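Local coordinates for sulfotransferase (Mycobacterium tuberculosis, PDB 2ZQ5), which probably transfers a sulfuryl group from the donor PAPS to an acceptor molecule, at residues F237-L242 with N301-K306; M262-S267 with H363-A368; A18-L23 with F64-L69. One frame throughout, in Å; residues are numbered along the deposited sequence.

Contact 1 of 3, residues F237-L242 with N301-K306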
ATOM      1  N   PHE A 237       5.682  -9.593  -1.822  1.00  5.74           N
ATOM      2  CA  PHE A 237       6.127  -9.881  -3.185  1.00  5.89           C
ATOM      3  C   PHE A 237       7.495  -9.328  -3.558  1.00  5.23           C
ATOM      4  O   PHE A 237       8.148  -9.841  -4.476  1.00  9.13           O
ATOM      5  CB  PHE A 237       5.126  -9.292  -4.192  1.00  5.72           C
ATOM      6  CG  PHE A 237       3.715  -9.794  -4.043  1.00  5.09           C
ATOM      7  CD1 PHE A 237       3.231 -10.794  -4.883  1.00  7.25           C
ATOM      8  CD2 PHE A 237       2.859  -9.245  -3.091  1.00  6.03           C
ATOM      9  CE1 PHE A 237       1.914 -11.236  -4.776  1.00  7.58           C
ATOM     10  CE2 PHE A 237       1.541  -9.685  -2.977  1.00  7.82           C
ATOM     11  CZ  PHE A 237       1.070 -10.682  -3.825  1.00  8.60           C
ATOM     12  N   ALA A 238       7.921  -8.282  -2.861  1.00  5.22           N
ATOM     13  CA  ALA A 238       9.168  -7.606  -3.199  1.00  4.43           C
ATOM     14  C   ALA A 238      10.209  -7.556  -2.098  1.00  5.32           C
ATOM     15  O   ALA A 238      10.938  -6.572  -1.977  1.00  5.90           O
ATOM     16  CB  ALA A 238       8.848  -6.186  -3.663  1.00  7.41           C
ATOM     17  N   LEU A 239      10.302  -8.618  -1.311  1.00  5.98           N
ATOM     18  CA  LEU A 239      11.260  -8.629  -0.222  1.00  6.24           C
ATOM     19  C   LEU A 239      12.702  -8.418  -0.679  1.00  6.17           C
ATOM     20  O   LEU A 239      13.461  -7.719  -0.007  1.00  6.81           O
ATOM     21  CB  LEU A 239      11.147  -9.929   0.573  1.00  7.41           C
ATOM     22  CG  LEU A 239      12.072 -10.003   1.789  1.00  6.65           C
ATOM     23  CD1 LEU A 239      11.787  -8.846   2.741  1.00  7.81           C
ATOM     24  CD2 LEU A 239      11.876 -11.342   2.487  1.00  8.22           C
ATOM     25  N   ASP A 240      13.096  -9.006  -1.806  1.00  6.15           N
ATOM     26  CA  ASP A 240      14.469  -8.813  -2.263  1.00  6.32           C
ATOM     27  C   ASP A 240      14.740  -7.344  -2.562  1.00  6.28           C
ATOM     28  O   ASP A 240      15.805  -6.828  -2.226  1.00  8.28           O
ATOM     29  CB  ASP A 240      14.780  -9.660  -3.504  1.00  5.85           C
ATOM     30  CG  ASP A 240      14.831 -11.150  -3.202  1.00  9.78           C
ATOM     31  OD1 ASP A 240      15.350 -11.533  -2.133  1.00 10.75           O
ATOM     32  OD2 ASP A 240      14.365 -11.940  -4.048  1.00 13.13           O
ATOM     33  N   ALA A 241      13.778  -6.666  -3.185  1.00  6.65           N
ATOM     34  CA  ALA A 241      13.945  -5.252  -3.501  1.00  6.10           C
ATOM     35  C   ALA A 241      13.973  -4.444  -2.212  1.00  7.01           C
ATOM     36  O   ALA A 241      14.730  -3.479  -2.080  1.00  6.74           O
ATOM     37  CB  ALA A 241      12.805  -4.770  -4.396  1.00  7.25           C
ATOM     38  N   LEU A 242      13.136  -4.843  -1.263  1.00  6.33           N
ATOM     39  CA  LEU A 242      13.065  -4.170   0.019  1.00  5.67           C
ATOM     40  C   LEU A 242      14.417  -4.255   0.725  1.00  6.51           C
ATOM     41  O   LEU A 242      14.955  -3.239   1.170  1.00  6.20           O
ATOM     42  CB  LEU A 242      11.961  -4.814   0.868  1.00  5.93           C
ATOM     43  CG  LEU A 242      11.541  -4.153   2.185  1.00  5.43           C
ATOM     44  CD1 LEU A 242      10.190  -4.715   2.603  1.00  7.16           C
ATOM     45  CD2 LEU A 242      12.584  -4.383   3.269  1.00  7.07           C
ATOM     46  N   ASN A 301       8.055 -16.224   1.635  1.00  6.74           N
ATOM     47  CA  ASN A 301       8.766 -17.335   2.268  1.00  7.68           C
ATOM     48  C   ASN A 301      10.045 -17.682   1.515  1.00  8.86           C
ATOM     49  O   ASN A 301      11.099 -17.868   2.119  1.00 11.67           O
ATOM     50  CB  ASN A 301       7.895 -18.593   2.333  1.00  9.68           C
ATOM     51  CG  ASN A 301       6.825 -18.514   3.394  1.00 13.23           C
ATOM     52  OD1 ASN A 301       6.922 -17.725   4.333  1.00 17.00           O
ATOM     53  ND2 ASN A 301       5.805 -19.354   3.266  1.00 14.83           N
ATOM     54  N   ALA A 302       9.947 -17.777   0.194  1.00  9.11           N
ATOM     55  CA  ALA A 302      11.099 -18.133  -0.626  1.00  9.38           C
ATOM     56  C   ALA A 302      12.242 -17.135  -0.504  1.00  9.86           C
ATOM     57  O   ALA A 302      13.403 -17.525  -0.382  1.00 11.67           O
ATOM     58  CB  ALA A 302      10.676 -18.268  -2.093  1.00  9.95           C
ATOM     59  N   ALA A 303      11.911 -15.849  -0.525  1.00  9.51           N
ATOM     60  CA  ALA A 303      12.917 -14.800  -0.444  1.00  8.36           C
ATOM     61  C   ALA A 303      13.495 -14.588   0.950  1.00  8.64           C
ATOM     62  O   ALA A 303      14.677 -14.296   1.103  1.00  9.38           O
ATOM     63  CB  ALA A 303      12.335 -13.490  -0.963  1.00  9.58           C
ATOM     64  N   ARG A 304      12.654 -14.734   1.964  1.00  9.21           N
ATOM     65  CA  ARG A 304      13.069 -14.535   3.347  1.00  9.34           C
ATOM     66  C   ARG A 304      14.205 -15.457   3.796  1.00  9.65           C
ATOM     67  O   ARG A 304      15.038 -15.072   4.618  1.00  9.57           O
ATOM     68  CB  ARG A 304      11.848 -14.714   4.248  1.00 10.20           C
ATOM     69  CG  ARG A 304      12.099 -14.647   5.739  1.00 10.75           C
ATOM     70  CD  ARG A 304      10.780 -14.836   6.466  1.00 11.90           C
ATOM     71  NE  ARG A 304      10.937 -14.898   7.912  1.00 14.08           N
ATOM     72  CZ  ARG A 304       9.920 -14.947   8.762  1.00 12.48           C
ATOM     73  NH1 ARG A 304       8.672 -14.942   8.306  1.00 13.73           N
ATOM     74  NH2 ARG A 304      10.147 -14.998  10.066  1.00 15.22           N
ATOM     75  N   ALA A 305      14.244 -16.664   3.246  1.00 10.07           N
ATOM     76  CA  ALA A 305      15.263 -17.641   3.620  1.00 11.39           C
ATOM     77  C   ALA A 305      16.717 -17.181   3.482  1.00 12.55           C
ATOM     78  O   ALA A 305      17.571 -17.582   4.275  1.00 13.71           O
ATOM     79  CB  ALA A 305      15.051 -18.929   2.824  1.00 11.25           C
ATOM     80  N   LYS A 306      17.007 -16.339   2.494  1.00 12.05           N
ATOM     81  CA  LYS A 306      18.380 -15.889   2.272  1.00 13.49           C
ATOM     82  C   LYS A 306      18.853 -14.769   3.191  1.00 12.90           C
ATOM     83  O   LYS A 306      20.023 -14.390   3.150  1.00 13.37           O
ATOM     84  CB  LYS A 306      18.561 -15.425   0.825  1.00 15.59           C
ATOM     85  CG  LYS A 306      18.057 -14.016   0.572  1.00 17.52           C
ATOM     86  CD  LYS A 306      18.400 -13.531  -0.826  1.00 17.95           C
ATOM     87  CE  LYS A 306      17.642 -14.314  -1.876  1.00 16.94           C
ATOM     88  NZ  LYS A 306      16.178 -14.180  -1.664  1.00 14.39           N
TER

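Contact 2 of 3, residues M262-S267 with H363-A368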
ATOM      1  N   MET A 262     -10.505 -15.536   3.641  1.00  6.70           N
ATOM      2  CA  MET A 262     -10.660 -15.427   2.189  1.00  6.12           C
ATOM      3  C   MET A 262     -12.018 -14.860   1.768  1.00  7.05           C
ATOM      4  O   MET A 262     -12.084 -13.988   0.899  1.00  6.62           O
ATOM      5  CB  MET A 262     -10.426 -16.787   1.520  1.00  6.17           C
ATOM      6  CG  MET A 262     -10.512 -16.769  -0.014  1.00  7.23           C
ATOM      7  SD  MET A 262      -9.474 -15.531  -0.868  1.00  7.98           S
ATOM      8  CE  MET A 262      -7.855 -16.234  -0.667  1.00  9.78           C
ATOM      9  N   ALA A 263     -13.102 -15.334   2.374  1.00  6.84           N
ATOM     10  CA  ALA A 263     -14.417 -14.812   2.004  1.00  7.37           C
ATOM     11  C   ALA A 263     -14.505 -13.318   2.307  1.00  7.90           C
ATOM     12  O   ALA A 263     -15.007 -12.541   1.495  1.00  8.08           O
ATOM     13  CB  ALA A 263     -15.518 -15.566   2.748  1.00  8.03           C
ATOM     14  N   SER A 264     -14.000 -12.924   3.473  1.00  8.09           N
ATOM     15  CA  SER A 264     -14.016 -11.526   3.893  1.00  8.60           C
ATOM     16  C   SER A 264     -13.191 -10.669   2.937  1.00  7.50           C
ATOM     17  O   SER A 264     -13.580  -9.552   2.593  1.00  8.48           O
ATOM     18  CB  SER A 264     -13.457 -11.402   5.313  1.00 10.62           C
ATOM     19  OG  SER A 264     -13.444 -10.052   5.746  1.00 17.23           O
ATOM     20  N   MET A 265     -12.050 -11.201   2.510  1.00  7.71           N
ATOM     21  CA  MET A 265     -11.173 -10.494   1.584  1.00  8.40           C
ATOM     22  C   MET A 265     -11.889 -10.249   0.262  1.00  8.29           C
ATOM     23  O   MET A 265     -11.821  -9.155  -0.304  1.00  9.58           O
ATOM     24  CB  MET A 265      -9.904 -11.313   1.341  1.00  9.83           C
ATOM     25  CG  MET A 265      -9.028 -11.472   2.574  1.00 11.99           C
ATOM     26  SD  MET A 265      -7.768 -12.743   2.366  1.00 14.09           S
ATOM     27  CE  MET A 265      -6.837 -12.063   1.017  1.00 16.92           C
ATOM     28  N   CYS A 266     -12.580 -11.273  -0.228  1.00  8.06           N
ATOM     29  CA  CYS A 266     -13.306 -11.159  -1.485  1.00  8.26           C
ATOM     30  C   CYS A 266     -14.495 -10.212  -1.366  1.00  8.42           C
ATOM     31  O   CYS A 266     -14.780  -9.446  -2.285  1.00  9.42           O
ATOM     32  CB  CYS A 266     -13.780 -12.539  -1.944  1.00  7.69           C
ATOM     33  SG  CYS A 266     -12.442 -13.654  -2.446  1.00 10.00           S
ATOM     34  N   SER A 267     -15.184 -10.268  -0.229  1.00  8.46           N
ATOM     35  CA  SER A 267     -16.334  -9.407   0.009  1.00  8.38           C
ATOM     36  C   SER A 267     -15.897  -7.945   0.032  1.00  8.69           C
ATOM     37  O   SER A 267     -16.598  -7.073  -0.480  1.00  8.95           O
ATOM     38  CB  SER A 267     -17.001  -9.779   1.334  1.00  8.80           C
ATOM     39  OG  SER A 267     -18.149  -8.983   1.572  1.00 12.13           O
ATOM     40  N   HIS A 363     -25.935  -8.110   3.679  1.00 23.81           N
ATOM     41  CA  HIS A 363     -26.104  -9.413   4.312  1.00 21.13           C
ATOM     42  C   HIS A 363     -24.784 -10.162   4.476  1.00 19.83           C
ATOM     43  O   HIS A 363     -23.704  -9.590   4.313  1.00 20.90           O
ATOM     44  CB  HIS A 363     -27.091 -10.260   3.508  1.00 21.76           C
ATOM     45  CG  HIS A 363     -26.912 -10.145   2.026  1.00 25.97           C
ATOM     46  ND1 HIS A 363     -27.161  -8.977   1.339  1.00 27.48           N
ATOM     47  CD2 HIS A 363     -26.493 -11.042   1.103  1.00 28.30           C
ATOM     48  CE1 HIS A 363     -26.902  -9.158   0.057  1.00 30.75           C
ATOM     49  NE2 HIS A 363     -26.495 -10.403  -0.114  1.00 31.34           N
ATOM     50  N   SER A 364     -24.874 -11.448   4.792  1.00 15.84           N
ATOM     51  CA  SER A 364     -23.684 -12.263   5.002  1.00 14.72           C
ATOM     52  C   SER A 364     -23.001 -12.690   3.713  1.00 14.15           C
ATOM     53  O   SER A 364     -23.566 -12.579   2.626  1.00 15.84           O
ATOM     54  CB  SER A 364     -24.040 -13.502   5.823  1.00 16.71           C
ATOM     55  OG  SER A 364     -24.609 -13.135   7.064  1.00 20.66           O
ATOM     56  N   TYR A 365     -21.775 -13.180   3.850  1.00 12.17           N
ATOM     57  CA  TYR A 365     -20.995 -13.646   2.712  1.00 11.98           C
ATOM     58  C   TYR A 365     -20.407 -15.013   3.039  1.00 11.52           C
ATOM     59  O   TYR A 365     -20.245 -15.365   4.211  1.00 12.59           O
ATOM     60  CB  TYR A 365     -19.885 -12.636   2.374  1.00 12.30           C
ATOM     61  CG  TYR A 365     -18.999 -12.257   3.542  1.00 13.57           C
ATOM     62  CD1 TYR A 365     -18.013 -13.127   4.008  1.00 13.59           C
ATOM     63  CD2 TYR A 365     -19.169 -11.039   4.203  1.00 16.43           C
ATOM     64  CE1 TYR A 365     -17.218 -12.797   5.102  1.00 15.65           C
ATOM     65  CE2 TYR A 365     -18.377 -10.699   5.301  1.00 17.12           C
ATOM     66  CZ  TYR A 365     -17.405 -11.583   5.744  1.00 17.26           C
ATOM     67  OH  TYR A 365     -16.629 -11.266   6.836  1.00 19.82           O
ATOM     68  N   SER A 366     -20.097 -15.785   2.003  1.00 11.05           N
ATOM     69  CA  SER A 366     -19.538 -17.122   2.182  1.00 10.22           C
ATOM     70  C   SER A 366     -18.504 -17.399   1.105  1.00  9.34           C
ATOM     71  O   SER A 366     -18.412 -16.665   0.121  1.00  9.74           O
ATOM     72  CB  SER A 366     -20.642 -18.176   2.073  1.00 10.55           C
ATOM     73  OG  SER A 366     -21.100 -18.281   0.734  1.00 14.14           O
ATOM     74  N   LEU A 367     -17.724 -18.458   1.296  1.00  9.20           N
ATOM     75  CA  LEU A 367     -16.723 -18.831   0.311  1.00  8.03           C
ATOM     76  C   LEU A 367     -17.414 -19.240  -0.987  1.00  8.14           C
ATOM     77  O   LEU A 367     -16.899 -18.994  -2.073  1.00  7.91           O
ATOM     78  CB  LEU A 367     -15.864 -19.985   0.834  1.00  8.12           C
ATOM     79  CG  LEU A 367     -14.838 -19.609   1.904  1.00  7.42           C
ATOM     80  CD1 LEU A 367     -14.229 -20.861   2.509  1.00  9.74           C
ATOM     81  CD2 LEU A 367     -13.757 -18.743   1.280  1.00  8.05           C
ATOM     82  N   ALA A 368     -18.588 -19.854  -0.869  1.00  9.14           N
ATOM     83  CA  ALA A 368     -19.336 -20.288  -2.043  1.00  9.52           C
ATOM     84  C   ALA A 368     -19.697 -19.112  -2.948  1.00  9.26           C
ATOM     85  O   ALA A 368     -19.775 -19.261  -4.171  1.00  9.92           O
ATOM     86  CB  ALA A 368     -20.601 -21.029  -1.613  1.00  9.34           C
TER

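Contact 3 of 3, residues A18-L23 with F64-L69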
ATOM      1  N   ALA A  18      -0.921  14.025 -20.120  1.00 11.40           N
ATOM      2  CA  ALA A  18      -1.496  15.330 -20.419  1.00 10.86           C
ATOM      3  C   ALA A  18      -2.496  15.763 -19.349  1.00 11.16           C
ATOM      4  O   ALA A  18      -2.503  16.923 -18.933  1.00 11.59           O
ATOM      5  CB  ALA A  18      -2.163  15.309 -21.789  1.00 11.05           C
ATOM      6  N   SER A  19      -3.341  14.837 -18.899  1.00 10.03           N
ATOM      7  CA  SER A  19      -4.328  15.160 -17.872  1.00 10.05           C
ATOM      8  C   SER A  19      -3.671  15.491 -16.538  1.00  9.34           C
ATOM      9  O   SER A  19      -4.149  16.350 -15.798  1.00 11.15           O
ATOM     10  CB  SER A  19      -5.308  13.999 -17.676  1.00 11.66           C
ATOM     11  OG  SER A  19      -6.121  13.821 -18.821  1.00 14.76           O
ATOM     12  N   ALA A  20      -2.583  14.796 -16.220  1.00  9.23           N
ATOM     13  CA  ALA A  20      -1.874  15.051 -14.972  1.00  9.03           C
ATOM     14  C   ALA A  20      -1.292  16.458 -15.027  1.00  8.71           C
ATOM     15  O   ALA A  20      -1.425  17.235 -14.082  1.00  9.37           O
ATOM     16  CB  ALA A  20      -0.761  14.026 -14.779  1.00  9.02           C
ATOM     17  N   THR A  21      -0.650  16.781 -16.144  1.00  9.00           N
ATOM     18  CA  THR A  21      -0.057  18.101 -16.323  1.00 10.54           C
ATOM     19  C   THR A  21      -1.121  19.196 -16.346  1.00 11.92           C
ATOM     20  O   THR A  21      -0.898  20.300 -15.848  1.00 12.44           O
ATOM     21  CB  THR A  21       0.765  18.162 -17.626  1.00 10.83           C
ATOM     22  OG1 THR A  21       1.934  17.346 -17.484  1.00 11.18           O
ATOM     23  CG2 THR A  21       1.185  19.593 -17.933  1.00 10.67           C
ATOM     24  N   LYS A  22      -2.279  18.893 -16.917  1.00 12.19           N
ATOM     25  CA  LYS A  22      -3.356  19.870 -16.988  1.00 12.48           C
ATOM     26  C   LYS A  22      -3.852  20.231 -15.591  1.00 12.80           C
ATOM     27  O   LYS A  22      -4.171  21.387 -15.315  1.00 16.28           O
ATOM     28  CB  LYS A  22      -4.513  19.316 -17.824  1.00 12.90           C
ATOM     29  CG  LYS A  22      -5.686  20.271 -17.990  1.00 17.40           C
ATOM     30  CD  LYS A  22      -6.810  19.605 -18.766  1.00 20.13           C
ATOM     31  CE  LYS A  22      -8.022  20.511 -18.895  1.00 23.40           C
ATOM     32  NZ  LYS A  22      -9.145  19.813 -19.584  1.00 25.53           N
ATOM     33  N   LEU A  23      -3.893  19.241 -14.706  1.00 11.96           N
ATOM     34  CA  LEU A  23      -4.373  19.455 -13.348  1.00 11.80           C
ATOM     35  C   LEU A  23      -3.463  20.304 -12.455  1.00 13.22           C
ATOM     36  O   LEU A  23      -3.930  21.240 -11.809  1.00 14.26           O
ATOM     37  CB  LEU A  23      -4.638  18.104 -12.673  1.00 13.38           C
ATOM     38  CG  LEU A  23      -5.289  18.147 -11.290  1.00 14.01           C
ATOM     39  CD1 LEU A  23      -6.674  18.772 -11.389  1.00 17.25           C
ATOM     40  CD2 LEU A  23      -5.385  16.734 -10.730  1.00 16.27           C
ATOM     41  N   PHE A  64      -7.757   7.199 -10.975  1.00 11.66           N
ATOM     42  CA  PHE A  64      -6.673   6.641 -10.174  1.00  9.96           C
ATOM     43  C   PHE A  64      -5.320   6.696 -10.871  1.00  9.49           C
ATOM     44  O   PHE A  64      -4.301   6.971 -10.232  1.00 10.71           O
ATOM     45  CB  PHE A  64      -6.961   5.183  -9.793  1.00 10.42           C
ATOM     46  CG  PHE A  64      -8.260   4.980  -9.070  1.00 11.43           C
ATOM     47  CD1 PHE A  64      -8.710   5.905  -8.134  1.00 12.77           C
ATOM     48  CD2 PHE A  64      -9.024   3.842  -9.310  1.00 13.14           C
ATOM     49  CE1 PHE A  64      -9.905   5.698  -7.444  1.00 13.65           C
ATOM     50  CE2 PHE A  64     -10.217   3.625  -8.625  1.00 14.19           C
ATOM     51  CZ  PHE A  64     -10.658   4.555  -7.693  1.00 13.30           C
ATOM     52  N   LEU A  65      -5.295   6.420 -12.172  1.00  9.21           N
ATOM     53  CA  LEU A  65      -4.038   6.443 -12.903  1.00  8.67           C
ATOM     54  C   LEU A  65      -3.532   7.869 -13.073  1.00  9.33           C
ATOM     55  O   LEU A  65      -2.332   8.121 -12.958  1.00  8.41           O
ATOM     56  CB  LEU A  65      -4.186   5.736 -14.255  1.00  9.15           C
ATOM     57  CG  LEU A  65      -4.494   4.235 -14.146  1.00  9.75           C
ATOM     58  CD1 LEU A  65      -4.588   3.643 -15.541  1.00 12.68           C
ATOM     59  CD2 LEU A  65      -3.404   3.523 -13.335  1.00 11.08           C
ATOM     60  N   ARG A  66      -4.435   8.807 -13.341  1.00  8.39           N
ATOM     61  CA  ARG A  66      -4.014  10.196 -13.469  1.00  9.19           C
ATOM     62  C   ARG A  66      -3.460  10.616 -12.108  1.00  9.00           C
ATOM     63  O   ARG A  66      -2.461  11.333 -12.025  1.00  9.05           O
ATOM     64  CB  ARG A  66      -5.193  11.103 -13.829  1.00 10.41           C
ATOM     65  CG  ARG A  66      -4.773  12.554 -14.034  1.00 12.21           C
ATOM     66  CD  ARG A  66      -5.962  13.499 -14.134  1.00 13.83           C
ATOM     67  NE  ARG A  66      -6.675  13.598 -12.865  1.00 15.94           N
ATOM     68  CZ  ARG A  66      -7.686  14.430 -12.635  1.00 18.11           C
ATOM     69  NH1 ARG A  66      -8.111  15.243 -13.594  1.00 18.66           N
ATOM     70  NH2 ARG A  66      -8.271  14.450 -11.444  1.00 19.21           N
ATOM     71  N   GLY A  67      -4.112  10.152 -11.043  1.00  7.98           N
ATOM     72  CA  GLY A  67      -3.678  10.487  -9.699  1.00  8.71           C
ATOM     73  C   GLY A  67      -2.275   9.995  -9.403  1.00  7.36           C
ATOM     74  O   GLY A  67      -1.505  10.673  -8.725  1.00  8.32           O
ATOM     75  N   ALA A  68      -1.943   8.811  -9.902  1.00  7.37           N
ATOM     76  CA  ALA A  68      -0.619   8.248  -9.691  1.00  7.39           C
ATOM     77  C   ALA A  68       0.427   9.125 -10.374  1.00  7.41           C
ATOM     78  O   ALA A  68       1.498   9.371  -9.818  1.00  7.16           O
ATOM     79  CB  ALA A  68      -0.560   6.828 -10.242  1.00  7.93           C
ATOM     80  N   LEU A  69       0.115   9.601 -11.576  1.00  7.56           N
ATOM     81  CA  LEU A  69       1.040  10.446 -12.319  1.00  7.29           C
ATOM     82  C   LEU A  69       1.154  11.837 -11.705  1.00  7.01           C
ATOM     83  O   LEU A  69       2.221  12.448 -11.743  1.00  6.60           O
ATOM     84  CB  LEU A  69       0.619  10.546 -13.788  1.00  6.28           C
ATOM     85  CG  LEU A  69       0.745   9.240 -14.582  1.00  7.15           C
ATOM     86  CD1 LEU A  69       0.455   9.519 -16.053  1.00  9.24           C
ATOM     87  CD2 LEU A  69       2.145   8.664 -14.425  1.00  9.47           C
TER
HETATM   88  O   HOH W   1      -6.787  16.788 -15.977  1.00 19.94           O

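Contact 1 of 3, residues F237-L242 with N301-K306
Lys306 holds CG in the crowded position between its backbone N and carbonyl carbon (chi1 81°), and further bends at chi3 and chi4 fold the chain back so that NZ returns over the C-terminal turn of helix 282-304. Asp240 has CG anti to its carbonyl carbon (chi1 -69°), which swings the carboxylate across to meet it, the two side chains crossing at about a right angle. Lys306 NZ donates to Asp240 OD1 at 2.8 Å, on the syn lone pair, in a salt bridge. The same NZ also binds Ala303 O at 3.2 Å, in the carbonyl plane at a C=O...N angle of 111°, so the ammonium ties the helix's last turn to the carboxylate. Tyr307 OH is a second partner of OD1; together the two groups probably stabilise the charged carboxylate.

Next to the salt bridge, Leu239 has CG anti to its backbone N and lays CD2 against the backbone of the last turn, 3.5 Å from Arg304 CA. Its CB faces the methyl of Ala303, with 4.1 Å between Leu239 CB and Ala303 CB, where the backbones come nearest. Arg304 offers its CB to Leu239 CD2 at 3.8 Å, while its extended chain leads away to a salt bridge with Asp314. Phe300 and Phe312 add aromatic cover to Leu239.

The contact sets the start of helix 239-245, with Ala238 at the N-cap, against the end of helix 282-304, beside strand 312-316 of the parallel five-stranded sheet: helix packing in the alpha/beta fold of the sulfotransferase family, which belongs to the P-loop NTPase clan.

Contact 2 of 3, residues M262-S267 with H363-A368
Met262 opens the helical side of the contact with its CB, which touches Leu367 CD2 at 3.9 Å; the chain then bends at chi2 and chi3 and carries its sulfur away. At Ala263 the backbones come closest, and its methyl is wedged between two side chains of the loop. Ala263 CB lies 3.7 Å from Tyr365 CD1, near the ring plane at the edge, and 3.9 Å from Leu367 CD2. Next, Ser264 CB meets the far end of the tyrosine, 3.5 Å from Tyr365 OH. One turn on from Ala263, Ser267 places CB over a face of the Tyr365 ring in a CH-pi contact, 4.1 Å from the centroid; its OG approaches Tyr365 CD2 at 3.5 Å. Tyr365 takes the crowded chi1 of 53°, and its ring lies obliquely across the helix, CB end at Ser267 and OH at Ser264.

Ser264 also touches Arg101, and its place after strand 250-255 is consistent with the serine that binds the 3'-phosphate of PAPS in sulfotransferases. The loop part Tyr365-Leu367, with Tyr370 and Leu372, lies against helix 262-272; Leu367 also packs on Val374 and Val377 of helix 374-380, while Met262 reaches helix 282-304.

Contact 3 of 3, residues A18-L23 with F64-L69
The helical segments 18-23 and 64-69 cross at -64°, with their axes 8.6 Å apart at closest approach. The backbones come nearest at Ala20 and Arg66, where Ala20 CA and Arg66 CA are 5.5 Å apart, and the small alanine permits this closeness.

Arg66 carries most of the contact. With CG anti to its backbone N (chi1 -177°), the side chain leaves its helix directly toward helix 18-23, and CG comes 3.8 Å from Ala20 N. Its CD lies against Ser19 CB at 3.6 Å. A bend at chi3 (68°) then turns the guanidinium along helix 18-23, where Leu23, crossing at about a right angle, sets CD2 over the centre of one guanidinium face, 3.7 Å above the plane. A water bridges the polar end: it accepts from Arg66 NH1 and donates to Ser19 O, at 2.7 Å from that oxygen. The arginine is thus held by apolar contact along its stem and over its flat end, and by the water at its tip. Ser19 OG turns back to its own helix, bonding Glu15 O. Ala20 CB itself meets Leu69 CB at 3.9 Å.

Within the N-terminal helical part of the chain, helix 13-24 lies across the long helix 55-81, with Ala20 and Leu23 also touching Val70, one turn after Arg66. Leu69 continues onto Leu16 and His17 of helix 13-24 and onto Tyr36 of helix 36-50.

Helix 282-304 connects contacts 1 and 2: its C-terminal end forms one side of contact 1, while contact 2 packs against an earlier part of the same helix. The two centres are 30 Å apart, with nearest atoms about 9 Å, and their segments alternate along the chain. Contact 3 is complete before either begins; its nearest atoms lie about 17 Å from contact 1 and about 15 Å from contact 2. It joins N-terminal helices, whereas contact 1 lies beside the parallel sheet. Contact 2 borders the probable PAPS site through Arg101, in the loop between strand 94-97 and helix 104-111, whose sequence resembles the family's 5'-phosphosulfate-binding loop.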